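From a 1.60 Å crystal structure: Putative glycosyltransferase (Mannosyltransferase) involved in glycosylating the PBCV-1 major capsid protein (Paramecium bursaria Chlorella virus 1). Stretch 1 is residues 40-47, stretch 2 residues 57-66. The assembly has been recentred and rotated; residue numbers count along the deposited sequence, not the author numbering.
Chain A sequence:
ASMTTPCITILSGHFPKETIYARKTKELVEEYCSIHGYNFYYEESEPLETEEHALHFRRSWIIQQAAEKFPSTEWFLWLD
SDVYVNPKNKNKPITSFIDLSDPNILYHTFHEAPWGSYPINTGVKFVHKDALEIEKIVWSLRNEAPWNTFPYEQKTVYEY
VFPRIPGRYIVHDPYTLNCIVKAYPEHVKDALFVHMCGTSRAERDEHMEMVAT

Stretch 1, residues 40-47: FYYEESEP
Stretch 2 57-66: FRRSWIIQQA

Residues 40-43 end a β-strand (phi/psi near -125/125 for 40-42, -89/115 at Glu43), and 44-47 continue as loop, Glu44 turning at -104/-4 before Ser45 to Pro47 extend again. Helix 59-66 (phi/psi mostly near -60/-40; Ile62 N to Arg58 O 2.9 Å, Ala66 N to Ile62 O 3.0 Å) runs past this strand at 131° between N-to-C directions, its axis approaching to 8.6 Å. The register is reversed: Arg58 CA lies 7.9 Å from Pro47 CA, Ile62 CA 6.8 Å from Glu43 CA, and Ala66 CA 5.6 Å from Tyr41 CA. Strand alternation turns Tyr41 and Glu43 toward the helix and Tyr42 away.

Arg58 points toward the loop, its chi1-chi3 all t and chi4 -122°, and this extended reach carries the guanidinium to Ser45 (chi1 p). Arg58 NH2 donates to Ser45 OG at 2.9 Å and 161°; weak bonds run from Arg58 NH1 to Ser45 O (3.2 Å) and Ser45 OG (3.4 Å). Pro47 CA, 3.6 Å from Arg58 CZ, and Glu46 C lie over one face of the planar guanidinium; Ser45 OG sits at its edge. Arg59 and Ser60 make no contact with stretch 1.

Trp61 (chi1 t, chi2 86°) starts sideways, but its ring edge brings Trp61 CZ3 within 3.8 Å of Glu43 CD. Ile62 (m, t) supplies branched apolar bulk: Ile62 CD1 and CG2 both lie against Glu43 CB, at 3.8 and 3.9 Å, and Ile62 CG2 also meets the Tyr41 ring edge, 3.9 Å from Tyr41 CE2. Ile63 and Gln64 make no contact.

Gln65 (m, m, chi3 73°) points toward the strand; Gln65 NE2 donates to Glu43 OE1 at 3.1 Å and 160°. Glu43 (t, p, chi3 34°) is buried, so its carboxylate needs donors: Tyr41 OH also gives to Glu43 OE1 (2.6 Å), while Ser45 OG gives to Glu43 OE2 (2.5 Å). Ser45 OG thus links Arg58 to Glu43.

At Ala66, whose side chain is a single methyl, the backbones come closest of the three register pairs: Ala66 CB lies 3.8 Å from Tyr41 CB, and Ala66 N sits over one face of the Tyr41 ring (chi1 t, chi2 84°).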

# COMPACT_ATOMS: atom_id res chain seq x y z
N PHE A 40 -10.95 7.89 2.47
CA PHE A 40 -9.85 7.45 3.31
C PHE A 40 -10.41 6.51 4.37
O PHE A 40 -11.33 6.89 5.11
CB PHE A 40 -9.17 8.66 3.96
CG PHE A 40 -8.05 8.30 4.87
CD1 PHE A 40 -6.97 7.55 4.41
CD2 PHE A 40 -8.07 8.72 6.20
CE1 PHE A 40 -5.91 7.21 5.27
CE2 PHE A 40 -7.01 8.39 7.07
CZ PHE A 40 -5.94 7.65 6.60
N TYR A 41 -9.89 5.28 4.40
CA TYR A 41 -10.24 4.29 5.43
C TYR A 41 -9.01 3.96 6.23
O TYR A 41 -7.97 3.61 5.66
CB TYR A 41 -10.82 2.97 4.85
CG TYR A 41 -11.22 2.07 5.98
CD1 TYR A 41 -12.46 2.20 6.59
CD2 TYR A 41 -10.32 1.16 6.52
CE1 TYR A 41 -12.81 1.42 7.68
CE2 TYR A 41 -10.65 0.36 7.60
CZ TYR A 41 -11.91 0.52 8.20
OH TYR A 41 -12.27 -0.23 9.30
N TYR A 42 -9.11 4.05 7.56
CA TYR A 42 -7.96 3.75 8.43
C TYR A 42 -8.32 2.77 9.53
O TYR A 42 -9.23 3.05 10.33
CB TYR A 42 -7.44 5.05 9.04
CG TYR A 42 -6.06 4.95 9.63
CD1 TYR A 42 -4.93 4.96 8.80
CD2 TYR A 42 -5.87 4.85 11.01
CE1 TYR A 42 -3.64 4.86 9.37
CE2 TYR A 42 -4.61 4.78 11.56
CZ TYR A 42 -3.49 4.78 10.74
OH TYR A 42 -2.22 4.72 11.29
N GLU A 43 -7.63 1.63 9.59
CA GLU A 43 -7.93 0.62 10.59
C GLU A 43 -7.12 0.87 11.86
O GLU A 43 -5.89 0.80 11.86
CB GLU A 43 -7.64 -0.77 10.04
CG GLU A 43 -8.06 -1.92 10.97
CD GLU A 43 -9.59 -2.05 11.08
OE1 GLU A 43 -10.29 -1.80 10.07
OE2 GLU A 43 -10.08 -2.41 12.17
N GLU A 44 -7.82 1.18 12.95
CA GLU A 44 -7.17 1.49 14.22
C GLU A 44 -7.24 0.34 15.22
O GLU A 44 -6.69 0.43 16.31
CB GLU A 44 -7.79 2.73 14.86
CG GLU A 44 -7.55 4.05 14.14
CD GLU A 44 -8.38 5.18 14.74
OE1 GLU A 44 -8.43 5.30 15.98
OE2 GLU A 44 -8.98 5.96 13.96
N SER A 45 -7.95 -0.74 14.86
CA SER A 45 -8.12 -1.88 15.77
C SER A 45 -6.82 -2.65 15.97
O SER A 45 -5.98 -2.71 15.07
CB SER A 45 -9.19 -2.83 15.25
OG SER A 45 -8.76 -3.45 14.04
N GLU A 46 -6.68 -3.24 17.15
CA GLU A 46 -5.60 -4.18 17.43
C GLU A 46 -5.89 -5.51 16.73
O GLU A 46 -6.97 -6.08 16.90
CB GLU A 46 -5.47 -4.40 18.94
CG GLU A 46 -4.40 -5.41 19.33
CD GLU A 46 -4.13 -5.46 20.83
OE1 GLU A 46 -4.94 -4.91 21.61
OE2 GLU A 46 -3.11 -6.06 21.21
N PRO A 47 -4.92 -6.02 15.95
CA PRO A 47 -5.10 -7.29 15.24
C PRO A 47 -5.32 -8.42 16.23
O PRO A 47 -4.70 -8.43 17.30
CB PRO A 47 -3.78 -7.48 14.50
CG PRO A 47 -3.14 -6.12 14.46
CD PRO A 47 -3.60 -5.41 15.68
N PHE A 57 -0.31 -9.90 6.28
CA PHE A 57 -1.50 -10.24 5.50
C PHE A 57 -2.70 -9.36 5.83
O PHE A 57 -3.65 -9.32 5.06
CB PHE A 57 -1.90 -11.69 5.73
CG PHE A 57 -1.23 -12.67 4.80
CD1 PHE A 57 -1.80 -12.95 3.55
CD2 PHE A 57 -0.06 -13.33 5.18
CE1 PHE A 57 -1.20 -13.86 2.69
CE2 PHE A 57 0.56 -14.25 4.31
CZ PHE A 57 -0.04 -14.52 3.06
N ARG A 58 -2.65 -8.67 6.97
CA ARG A 58 -3.82 -7.93 7.44
C ARG A 58 -4.38 -6.92 6.42
O ARG A 58 -5.58 -6.66 6.41
CB ARG A 58 -3.58 -7.25 8.79
CG ARG A 58 -4.89 -6.92 9.49
CD ARG A 58 -4.71 -6.58 10.95
NE ARG A 58 -5.98 -6.71 11.67
CZ ARG A 58 -6.57 -5.73 12.36
NH1 ARG A 58 -5.99 -4.54 12.46
NH2 ARG A 58 -7.72 -5.96 12.97
N ARG A 59 -3.52 -6.36 5.56
CA ARG A 59 -3.98 -5.45 4.50
C ARG A 59 -5.11 -6.05 3.63
O ARG A 59 -6.00 -5.33 3.17
CB ARG A 59 -2.81 -5.02 3.63
CG ARG A 59 -2.19 -6.16 2.87
CD ARG A 59 -0.82 -5.73 2.32
NE ARG A 59 0.14 -5.71 3.42
CZ ARG A 59 1.32 -5.12 3.38
NH1 ARG A 59 1.70 -4.48 2.28
NH2 ARG A 59 2.12 -5.16 4.45
N SER A 60 -5.07 -7.37 3.42
CA SER A 60 -6.07 -8.04 2.58
C SER A 60 -7.37 -8.31 3.33
O SER A 60 -8.39 -8.70 2.73
CB SER A 60 -5.49 -9.34 2.00
OG SER A 60 -4.39 -9.05 1.16
N TRP A 61 -7.33 -8.11 4.66
CA TRP A 61 -8.54 -8.11 5.48
C TRP A 61 -9.09 -6.68 5.56
O TRP A 61 -10.31 -6.47 5.43
CB TRP A 61 -8.23 -8.67 6.86
CG TRP A 61 -9.40 -8.72 7.81
CD1 TRP A 61 -10.32 -9.71 7.92
CD2 TRP A 61 -9.74 -7.73 8.79
NE1 TRP A 61 -11.24 -9.40 8.91
CE2 TRP A 61 -10.91 -8.18 9.44
CE3 TRP A 61 -9.21 -6.48 9.15
CZ2 TRP A 61 -11.53 -7.45 10.46
CZ3 TRP A 61 -9.82 -5.76 10.17
CH2 TRP A 61 -10.98 -6.25 10.81
N ILE A 62 -8.20 -5.71 5.77
CA ILE A 62 -8.60 -4.28 5.87
C ILE A 62 -9.28 -3.78 4.59
O ILE A 62 -10.19 -2.94 4.65
CB ILE A 62 -7.41 -3.37 6.27
CG1 ILE A 62 -6.85 -3.79 7.63
CG2 ILE A 62 -7.79 -1.85 6.27
CD1 ILE A 62 -5.51 -3.17 7.92
N ILE A 63 -8.87 -4.28 3.43
CA ILE A 63 -9.55 -3.89 2.20
C ILE A 63 -11.08 -4.15 2.22
O ILE A 63 -11.84 -3.33 1.69
CB ILE A 63 -8.85 -4.45 0.93
CG1 ILE A 63 -9.27 -3.65 -0.31
CG2 ILE A 63 -9.06 -5.97 0.81
CD1 ILE A 63 -8.49 -4.01 -1.55
N GLN A 64 -11.54 -5.26 2.82
CA GLN A 64 -12.98 -5.49 2.94
C GLN A 64 -13.64 -4.42 3.82
O GLN A 64 -14.75 -3.99 3.54
CB GLN A 64 -13.34 -6.93 3.41
CG GLN A 64 -14.89 -7.09 3.55
CD GLN A 64 -15.44 -8.49 3.78
OE1 GLN A 64 -14.79 -9.40 4.37
NE2 GLN A 64 -16.68 -8.67 3.35
N GLN A 65 -12.95 -3.99 4.86
CA GLN A 65 -13.44 -2.91 5.72
C GLN A 65 -13.68 -1.67 4.89
O GLN A 65 -14.73 -1.01 5.01
CB GLN A 65 -12.42 -2.57 6.81
CG GLN A 65 -12.09 -3.68 7.80
CD GLN A 65 -13.17 -3.87 8.84
OE1 GLN A 65 -14.25 -4.39 8.54
NE2 GLN A 65 -12.90 -3.45 10.06
N ALA A 66 -12.69 -1.34 4.05
CA ALA A 66 -12.77 -0.16 3.17
C ALA A 66 -13.89 -0.28 2.14
O ALA A 66 -14.58 0.70 1.85
CB ALA A 66 -11.44 0.06 2.48